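Local coordinates for protein CytC3 (Streptomyces, PDB 3GJA) that is a nonheme iron halogenase of the phytanoyl-CoA dioxygenase family that probably chlorinates an amino acid tethered to a carrier protein during the biosynthesis of a Streptomyces natural product, at residues Ala8-Phe20 against Pro84-Arg96. Numbering follows the deposited sequence.
Sequences ANFTFSPEEVARF and PEIVDRVGSLIGR
R89 threads between F10 and F12, two aromatics of the loop that runs along helix 84-94 before helix 14-23 begins; the far side of helix 84-94 packs against the β-sheet through I86 and V90. Its CB lies 3.5 Å from F12 CE2; CG then makes a CH-pi contact over the F12 face, displaced toward the rim, 3.7 Å from the centroid, and CD meets CE1 and CZ. A bend at chi3 (-105°) turns the guanidinium back along its own helix, where NE donates to E85 O at 2.7 Å, in the carbonyl plane, while F10 CD1 lies over one guanidinium face. Arginine suits this place because its methylenes pack on a ring while the guanidinium can still bond a helix carbonyl. E85 works similarly: CG makes a CH-pi contact over the centre of the F10 ring and the carboxylate stacks nearly parallel to it, its OE2 salt-bridged to R83. Two short side-chain acceptors catch the loop's N-H groups. F10 N donates to D88 OD2 at 3.0 Å, from the anti side but tilted out of the carboxylate plane, with D88 OD1 held by R315; F12 N reaches S92 OG at 2.9 Å, that hydroxyl itself donating to D88 O. Farther on, L93 splits its branches: CD1 touches the F12 edge, and CD2 makes a centred CH-pi contact with F20. Acceptors thus fix the loop's N-H groups while CH-pi contacts fix its rings.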
loop_
_atom_site.group_PDB
_atom_site.type_symbol
_atom_site.label_atom_id
_atom_site.label_comp_id
_atom_site.label_asym_id
_atom_site.label_seq_id
_atom_site.Cartn_x
_atom_site.Cartn_y
_atom_site.Cartn_z
ATOM N N ALA A 8 8.342 -21.531 -7.702
ATOM C CA ALA A 8 8.890 -20.388 -6.912
ATOM C C ALA A 8 7.925 -20.002 -5.797
ATOM O O ALA A 8 6.710 -19.990 -5.989
ATOM C CB ALA A 8 9.143 -19.187 -7.824
ATOM N N ASN A 9 8.482 -19.675 -4.637
ATOM C CA ASN A 9 7.700 -19.301 -3.470
ATOM C C ASN A 9 8.412 -18.143 -2.770
ATOM O O ASN A 9 9.642 -18.111 -2.730
ATOM C CB ASN A 9 7.599 -20.516 -2.542
ATOM C CG ASN A 9 6.946 -20.195 -1.219
ATOM O OD1 ASN A 9 7.443 -19.378 -0.449
ATOM N ND2 ASN A 9 5.828 -20.853 -0.941
ATOM N N PHE A 10 7.653 -17.195 -2.228
ATOM C CA PHE A 10 8.264 -16.059 -1.539
ATOM C C PHE A 10 7.769 -15.886 -0.107
ATOM O O PHE A 10 7.859 -14.804 0.470
ATOM C CB PHE A 10 8.037 -14.780 -2.344
ATOM C CG PHE A 10 8.768 -14.764 -3.652
ATOM C CD1 PHE A 10 10.132 -14.497 -3.696
ATOM C CD2 PHE A 10 8.108 -15.068 -4.836
ATOM C CE1 PHE A 10 10.829 -14.536 -4.903
ATOM C CE2 PHE A 10 8.794 -15.112 -6.045
ATOM C CZ PHE A 10 10.156 -14.846 -6.077
ATOM N N THR A 11 7.253 -16.968 0.462
ATOM C CA THR A 11 6.755 -16.971 1.830
ATOM C C THR A 11 7.890 -16.610 2.780
ATOM O O THR A 11 9.035 -16.978 2.549
ATOM C CB THR A 11 6.229 -18.371 2.215
ATOM O OG1 THR A 11 5.183 -18.751 1.316
ATOM C CG2 THR A 11 5.695 -18.371 3.642
ATOM N N PHE A 12 7.581 -15.883 3.847
ATOM C CA PHE A 12 8.612 -15.524 4.811
ATOM C C PHE A 12 8.976 -16.736 5.661
ATOM O O PHE A 12 8.165 -17.638 5.859
ATOM C CB PHE A 12 8.132 -14.415 5.746
ATOM C CG PHE A 12 8.277 -13.034 5.184
ATOM C CD1 PHE A 12 9.486 -12.614 4.636
ATOM C CD2 PHE A 12 7.220 -12.132 5.255
ATOM C CE1 PHE A 12 9.644 -11.311 4.169
ATOM C CE2 PHE A 12 7.364 -10.827 4.792
ATOM C CZ PHE A 12 8.579 -10.414 4.247
ATOM N N SER A 13 10.202 -16.745 6.164
ATOM C CA SER A 13 10.663 -17.824 7.017
ATOM C C SER A 13 10.054 -17.562 8.388
ATOM O O SER A 13 9.576 -16.462 8.656
ATOM C CB SER A 13 12.184 -17.789 7.130
ATOM O OG SER A 13 12.603 -16.652 7.868
ATOM N N PRO A 14 10.056 -18.566 9.275
ATOM C CA PRO A 14 9.482 -18.344 10.606
ATOM C C PRO A 14 10.203 -17.221 11.354
ATOM O O PRO A 14 9.593 -16.491 12.137
ATOM C CB PRO A 14 9.645 -19.705 11.281
ATOM C CG PRO A 14 10.851 -20.284 10.593
ATOM C CD PRO A 14 10.594 -19.931 9.156
ATOM N N GLU A 15 11.501 -17.082 11.100
ATOM C CA GLU A 15 12.301 -16.047 11.744
ATOM C C GLU A 15 11.888 -14.654 11.264
ATOM O O GLU A 15 11.679 -13.738 12.063
ATOM C CB GLU A 15 13.785 -16.259 11.444
ATOM C CG GLU A 15 14.693 -15.257 12.141
ATOM C CD GLU A 15 16.155 -15.408 11.751
ATOM O OE1 GLU A 15 16.692 -16.533 11.863
ATOM O OE2 GLU A 15 16.771 -14.397 11.340
ATOM N N GLU A 16 11.780 -14.502 9.950
ATOM C CA GLU A 16 11.405 -13.227 9.362
ATOM C C GLU A 16 10.041 -12.782 9.864
ATOM O O GLU A 16 9.832 -11.603 10.146
ATOM C CB GLU A 16 11.416 -13.347 7.840
ATOM C CG GLU A 16 12.760 -13.801 7.324
ATOM C CD GLU A 16 12.780 -14.011 5.834
ATOM O OE1 GLU A 16 11.894 -14.726 5.322
ATOM O OE2 GLU A 16 13.691 -13.470 5.172
ATOM N N VAL A 17 9.116 -13.728 9.981
ATOM C CA VAL A 17 7.776 -13.425 10.475
ATOM C C VAL A 17 7.881 -12.925 11.913
ATOM O O VAL A 17 7.197 -11.984 12.302
ATOM C CB VAL A 17 6.865 -14.678 10.438
ATOM C CG1 VAL A 17 5.510 -14.364 11.063
ATOM C CG2 VAL A 17 6.683 -15.145 8.998
ATOM N N ALA A 18 8.753 -13.558 12.694
ATOM C CA ALA A 18 8.953 -13.181 14.089
ATOM C C ALA A 18 9.499 -11.763 14.171
ATOM O O ALA A 18 9.068 -10.967 15.008
ATOM C CB ALA A 18 9.917 -14.148 14.764
ATOM N N ARG A 19 10.456 -11.468 13.297
ATOM C CA ARG A 19 11.079 -10.154 13.230
ATOM C C ARG A 19 10.006 -9.101 12.955
ATOM O O ARG A 19 9.962 -8.057 13.606
ATOM C CB ARG A 19 12.120 -10.138 12.113
ATOM C CG ARG A 19 12.922 -8.858 11.990
ATOM C CD ARG A 19 13.712 -8.884 10.699
ATOM N NE ARG A 19 14.376 -10.174 10.529
ATOM C CZ ARG A 19 14.935 -10.587 9.396
ATOM N NH1 ARG A 19 14.918 -9.812 8.318
ATOM N NH2 ARG A 19 15.508 -11.784 9.340
ATOM N N PHE A 20 9.139 -9.389 11.990
ATOM C CA PHE A 20 8.066 -8.474 11.634
ATOM C C PHE A 20 7.133 -8.276 12.820
ATOM O O PHE A 20 6.649 -7.172 13.070
ATOM C CB PHE A 20 7.261 -9.027 10.460
ATOM C CG PHE A 20 6.117 -8.147 10.053
ATOM C CD1 PHE A 20 6.304 -7.128 9.123
ATOM C CD2 PHE A 20 4.859 -8.314 10.623
ATOM C CE1 PHE A 20 5.249 -6.286 8.765
ATOM C CE2 PHE A 20 3.802 -7.481 10.275
ATOM C CZ PHE A 20 3.996 -6.463 9.343
ATOM N N PRO A 84 3.957 -12.250 -6.811
ATOM C CA PRO A 84 4.219 -13.292 -5.814
ATOM C C PRO A 84 5.210 -12.777 -4.773
ATOM O O PRO A 84 5.093 -13.075 -3.580
ATOM C CB PRO A 84 4.808 -14.424 -6.650
ATOM C CG PRO A 84 4.100 -14.266 -7.957
ATOM C CD PRO A 84 4.138 -12.775 -8.176
ATOM N N GLU A 85 6.190 -12.006 -5.242
ATOM C CA GLU A 85 7.206 -11.434 -4.367
ATOM C C GLU A 85 6.563 -10.560 -3.292
ATOM O O GLU A 85 7.136 -10.352 -2.221
ATOM C CB GLU A 85 8.219 -10.625 -5.182
ATOM C CG GLU A 85 9.011 -11.474 -6.171
ATOM C CD GLU A 85 8.330 -11.624 -7.526
ATOM O OE1 GLU A 85 7.085 -11.560 -7.603
ATOM O OE2 GLU A 85 9.049 -11.818 -8.522
ATOM N N ILE A 86 5.371 -10.046 -3.576
ATOM C CA ILE A 86 4.665 -9.240 -2.593
ATOM C C ILE A 86 3.629 -10.090 -1.865
ATOM O O ILE A 86 3.661 -10.212 -0.639
ATOM C CB ILE A 86 3.950 -8.035 -3.240
ATOM C CG1 ILE A 86 4.977 -7.000 -3.702
ATOM C CG2 ILE A 86 2.996 -7.393 -2.239
ATOM C CD1 ILE A 86 4.358 -5.780 -4.383
ATOM N N VAL A 87 2.722 -10.683 -2.637
ATOM C CA VAL A 87 1.643 -11.508 -2.104
ATOM C C VAL A 87 2.073 -12.677 -1.216
ATOM O O VAL A 87 1.481 -12.901 -0.162
ATOM C CB VAL A 87 0.758 -12.029 -3.256
ATOM C CG1 VAL A 87 -0.245 -13.042 -2.733
ATOM C CG2 VAL A 87 0.035 -10.860 -3.906
ATOM N N ASP A 88 3.088 -13.432 -1.619
ATOM C CA ASP A 88 3.522 -14.541 -0.776
ATOM C C ASP A 88 4.032 -14.025 0.568
ATOM O O ASP A 88 3.835 -14.663 1.603
ATOM C CB ASP A 88 4.634 -15.362 -1.440
ATOM C CG ASP A 88 4.163 -16.107 -2.676
ATOM O OD1 ASP A 88 2.939 -16.285 -2.844
ATOM O OD2 ASP A 88 5.033 -16.523 -3.472
ATOM N N ARG A 89 4.695 -12.872 0.554
ATOM C CA ARG A 89 5.228 -12.316 1.792
ATOM C C ARG A 89 4.133 -11.746 2.683
ATOM O O ARG A 89 4.129 -11.991 3.887
ATOM C CB ARG A 89 6.306 -11.267 1.491
ATOM C CG ARG A 89 7.643 -11.906 1.114
ATOM C CD ARG A 89 8.778 -10.906 0.979
ATOM N NE ARG A 89 9.111 -10.676 -0.417
ATOM C CZ ARG A 89 10.306 -10.895 -0.960
ATOM N NH1 ARG A 89 11.308 -11.352 -0.229
ATOM N NH2 ARG A 89 10.490 -10.662 -2.245
ATOM N N VAL A 90 3.198 -11.003 2.102
ATOM C CA VAL A 90 2.113 -10.449 2.898
ATOM C C VAL A 90 1.294 -11.612 3.462
ATOM O O VAL A 90 0.906 -11.605 4.633
ATOM C CB VAL A 90 1.188 -9.552 2.055
ATOM C CG1 VAL A 90 -0.009 -9.109 2.889
ATOM C CG2 VAL A 90 1.956 -8.338 1.557
ATOM N N GLY A 91 1.055 -12.610 2.614
ATOM C CA GLY A 91 0.288 -13.781 3.007
ATOM C C GLY A 91 0.871 -14.514 4.198
ATOM O O GLY A 91 0.133 -15.088 4.991
ATOM N N SER A 92 2.194 -14.511 4.319
ATOM C CA SER A 92 2.850 -15.164 5.444
ATOM C C SER A 92 2.540 -14.405 6.734
ATOM O O SER A 92 2.707 -14.936 7.832
ATOM C CB SER A 92 4.364 -15.171 5.248
ATOM O OG SER A 92 4.715 -15.637 3.963
ATOM N N LEU A 93 2.086 -13.163 6.597
ATOM C CA LEU A 93 1.799 -12.324 7.752
ATOM C C LEU A 93 0.345 -12.276 8.181
ATOM O O LEU A 93 0.040 -12.398 9.366
ATOM C CB LEU A 93 2.284 -10.896 7.483
ATOM C CG LEU A 93 3.746 -10.508 7.740
ATOM C CD1 LEU A 93 4.686 -11.645 7.447
ATOM C CD2 LEU A 93 4.077 -9.290 6.887
ATOM N N ILE A 94 -0.557 -12.093 7.227
ATOM C CA ILE A 94 -1.968 -12.002 7.567
ATOM C C ILE A 94 -2.892 -12.993 6.857
ATOM O O ILE A 94 -4.114 -12.833 6.890
ATOM C CB ILE A 94 -2.484 -10.568 7.332
ATOM C CG1 ILE A 94 -2.263 -10.158 5.874
ATOM C CG2 ILE A 94 -1.746 -9.598 8.256
ATOM C CD1 ILE A 94 -2.894 -8.825 5.519
ATOM N N GLY A 95 -2.315 -14.006 6.213
ATOM C CA GLY A 95 -3.135 -15.009 5.551
ATOM C C GLY A 95 -3.127 -15.012 4.035
ATOM O O GLY A 95 -2.951 -13.970 3.406
ATOM N N ARG A 96 -3.338 -16.189 3.448
ATOM C CA ARG A 96 -3.341 -16.330 1.995
ATOM C C ARG A 96 -4.603 -15.859 1.284
ATOM O O ARG A 96 -4.611 -15.742 0.064
ATOM C CB ARG A 96 -3.036 -17.770 1.594
ATOM C CG ARG A 96 -1.551 -18.067 1.508
ATOM C CD ARG A 96 -0.884 -17.960 2.862
ATOM N NE ARG A 96 0.542 -18.268 2.782
ATOM C CZ ARG A 96 1.329 -18.446 3.841
ATOM N NH1 ARG A 96 0.830 -18.349 5.070
ATOM N NH2 ARG A 96 2.616 -18.719 3.671
#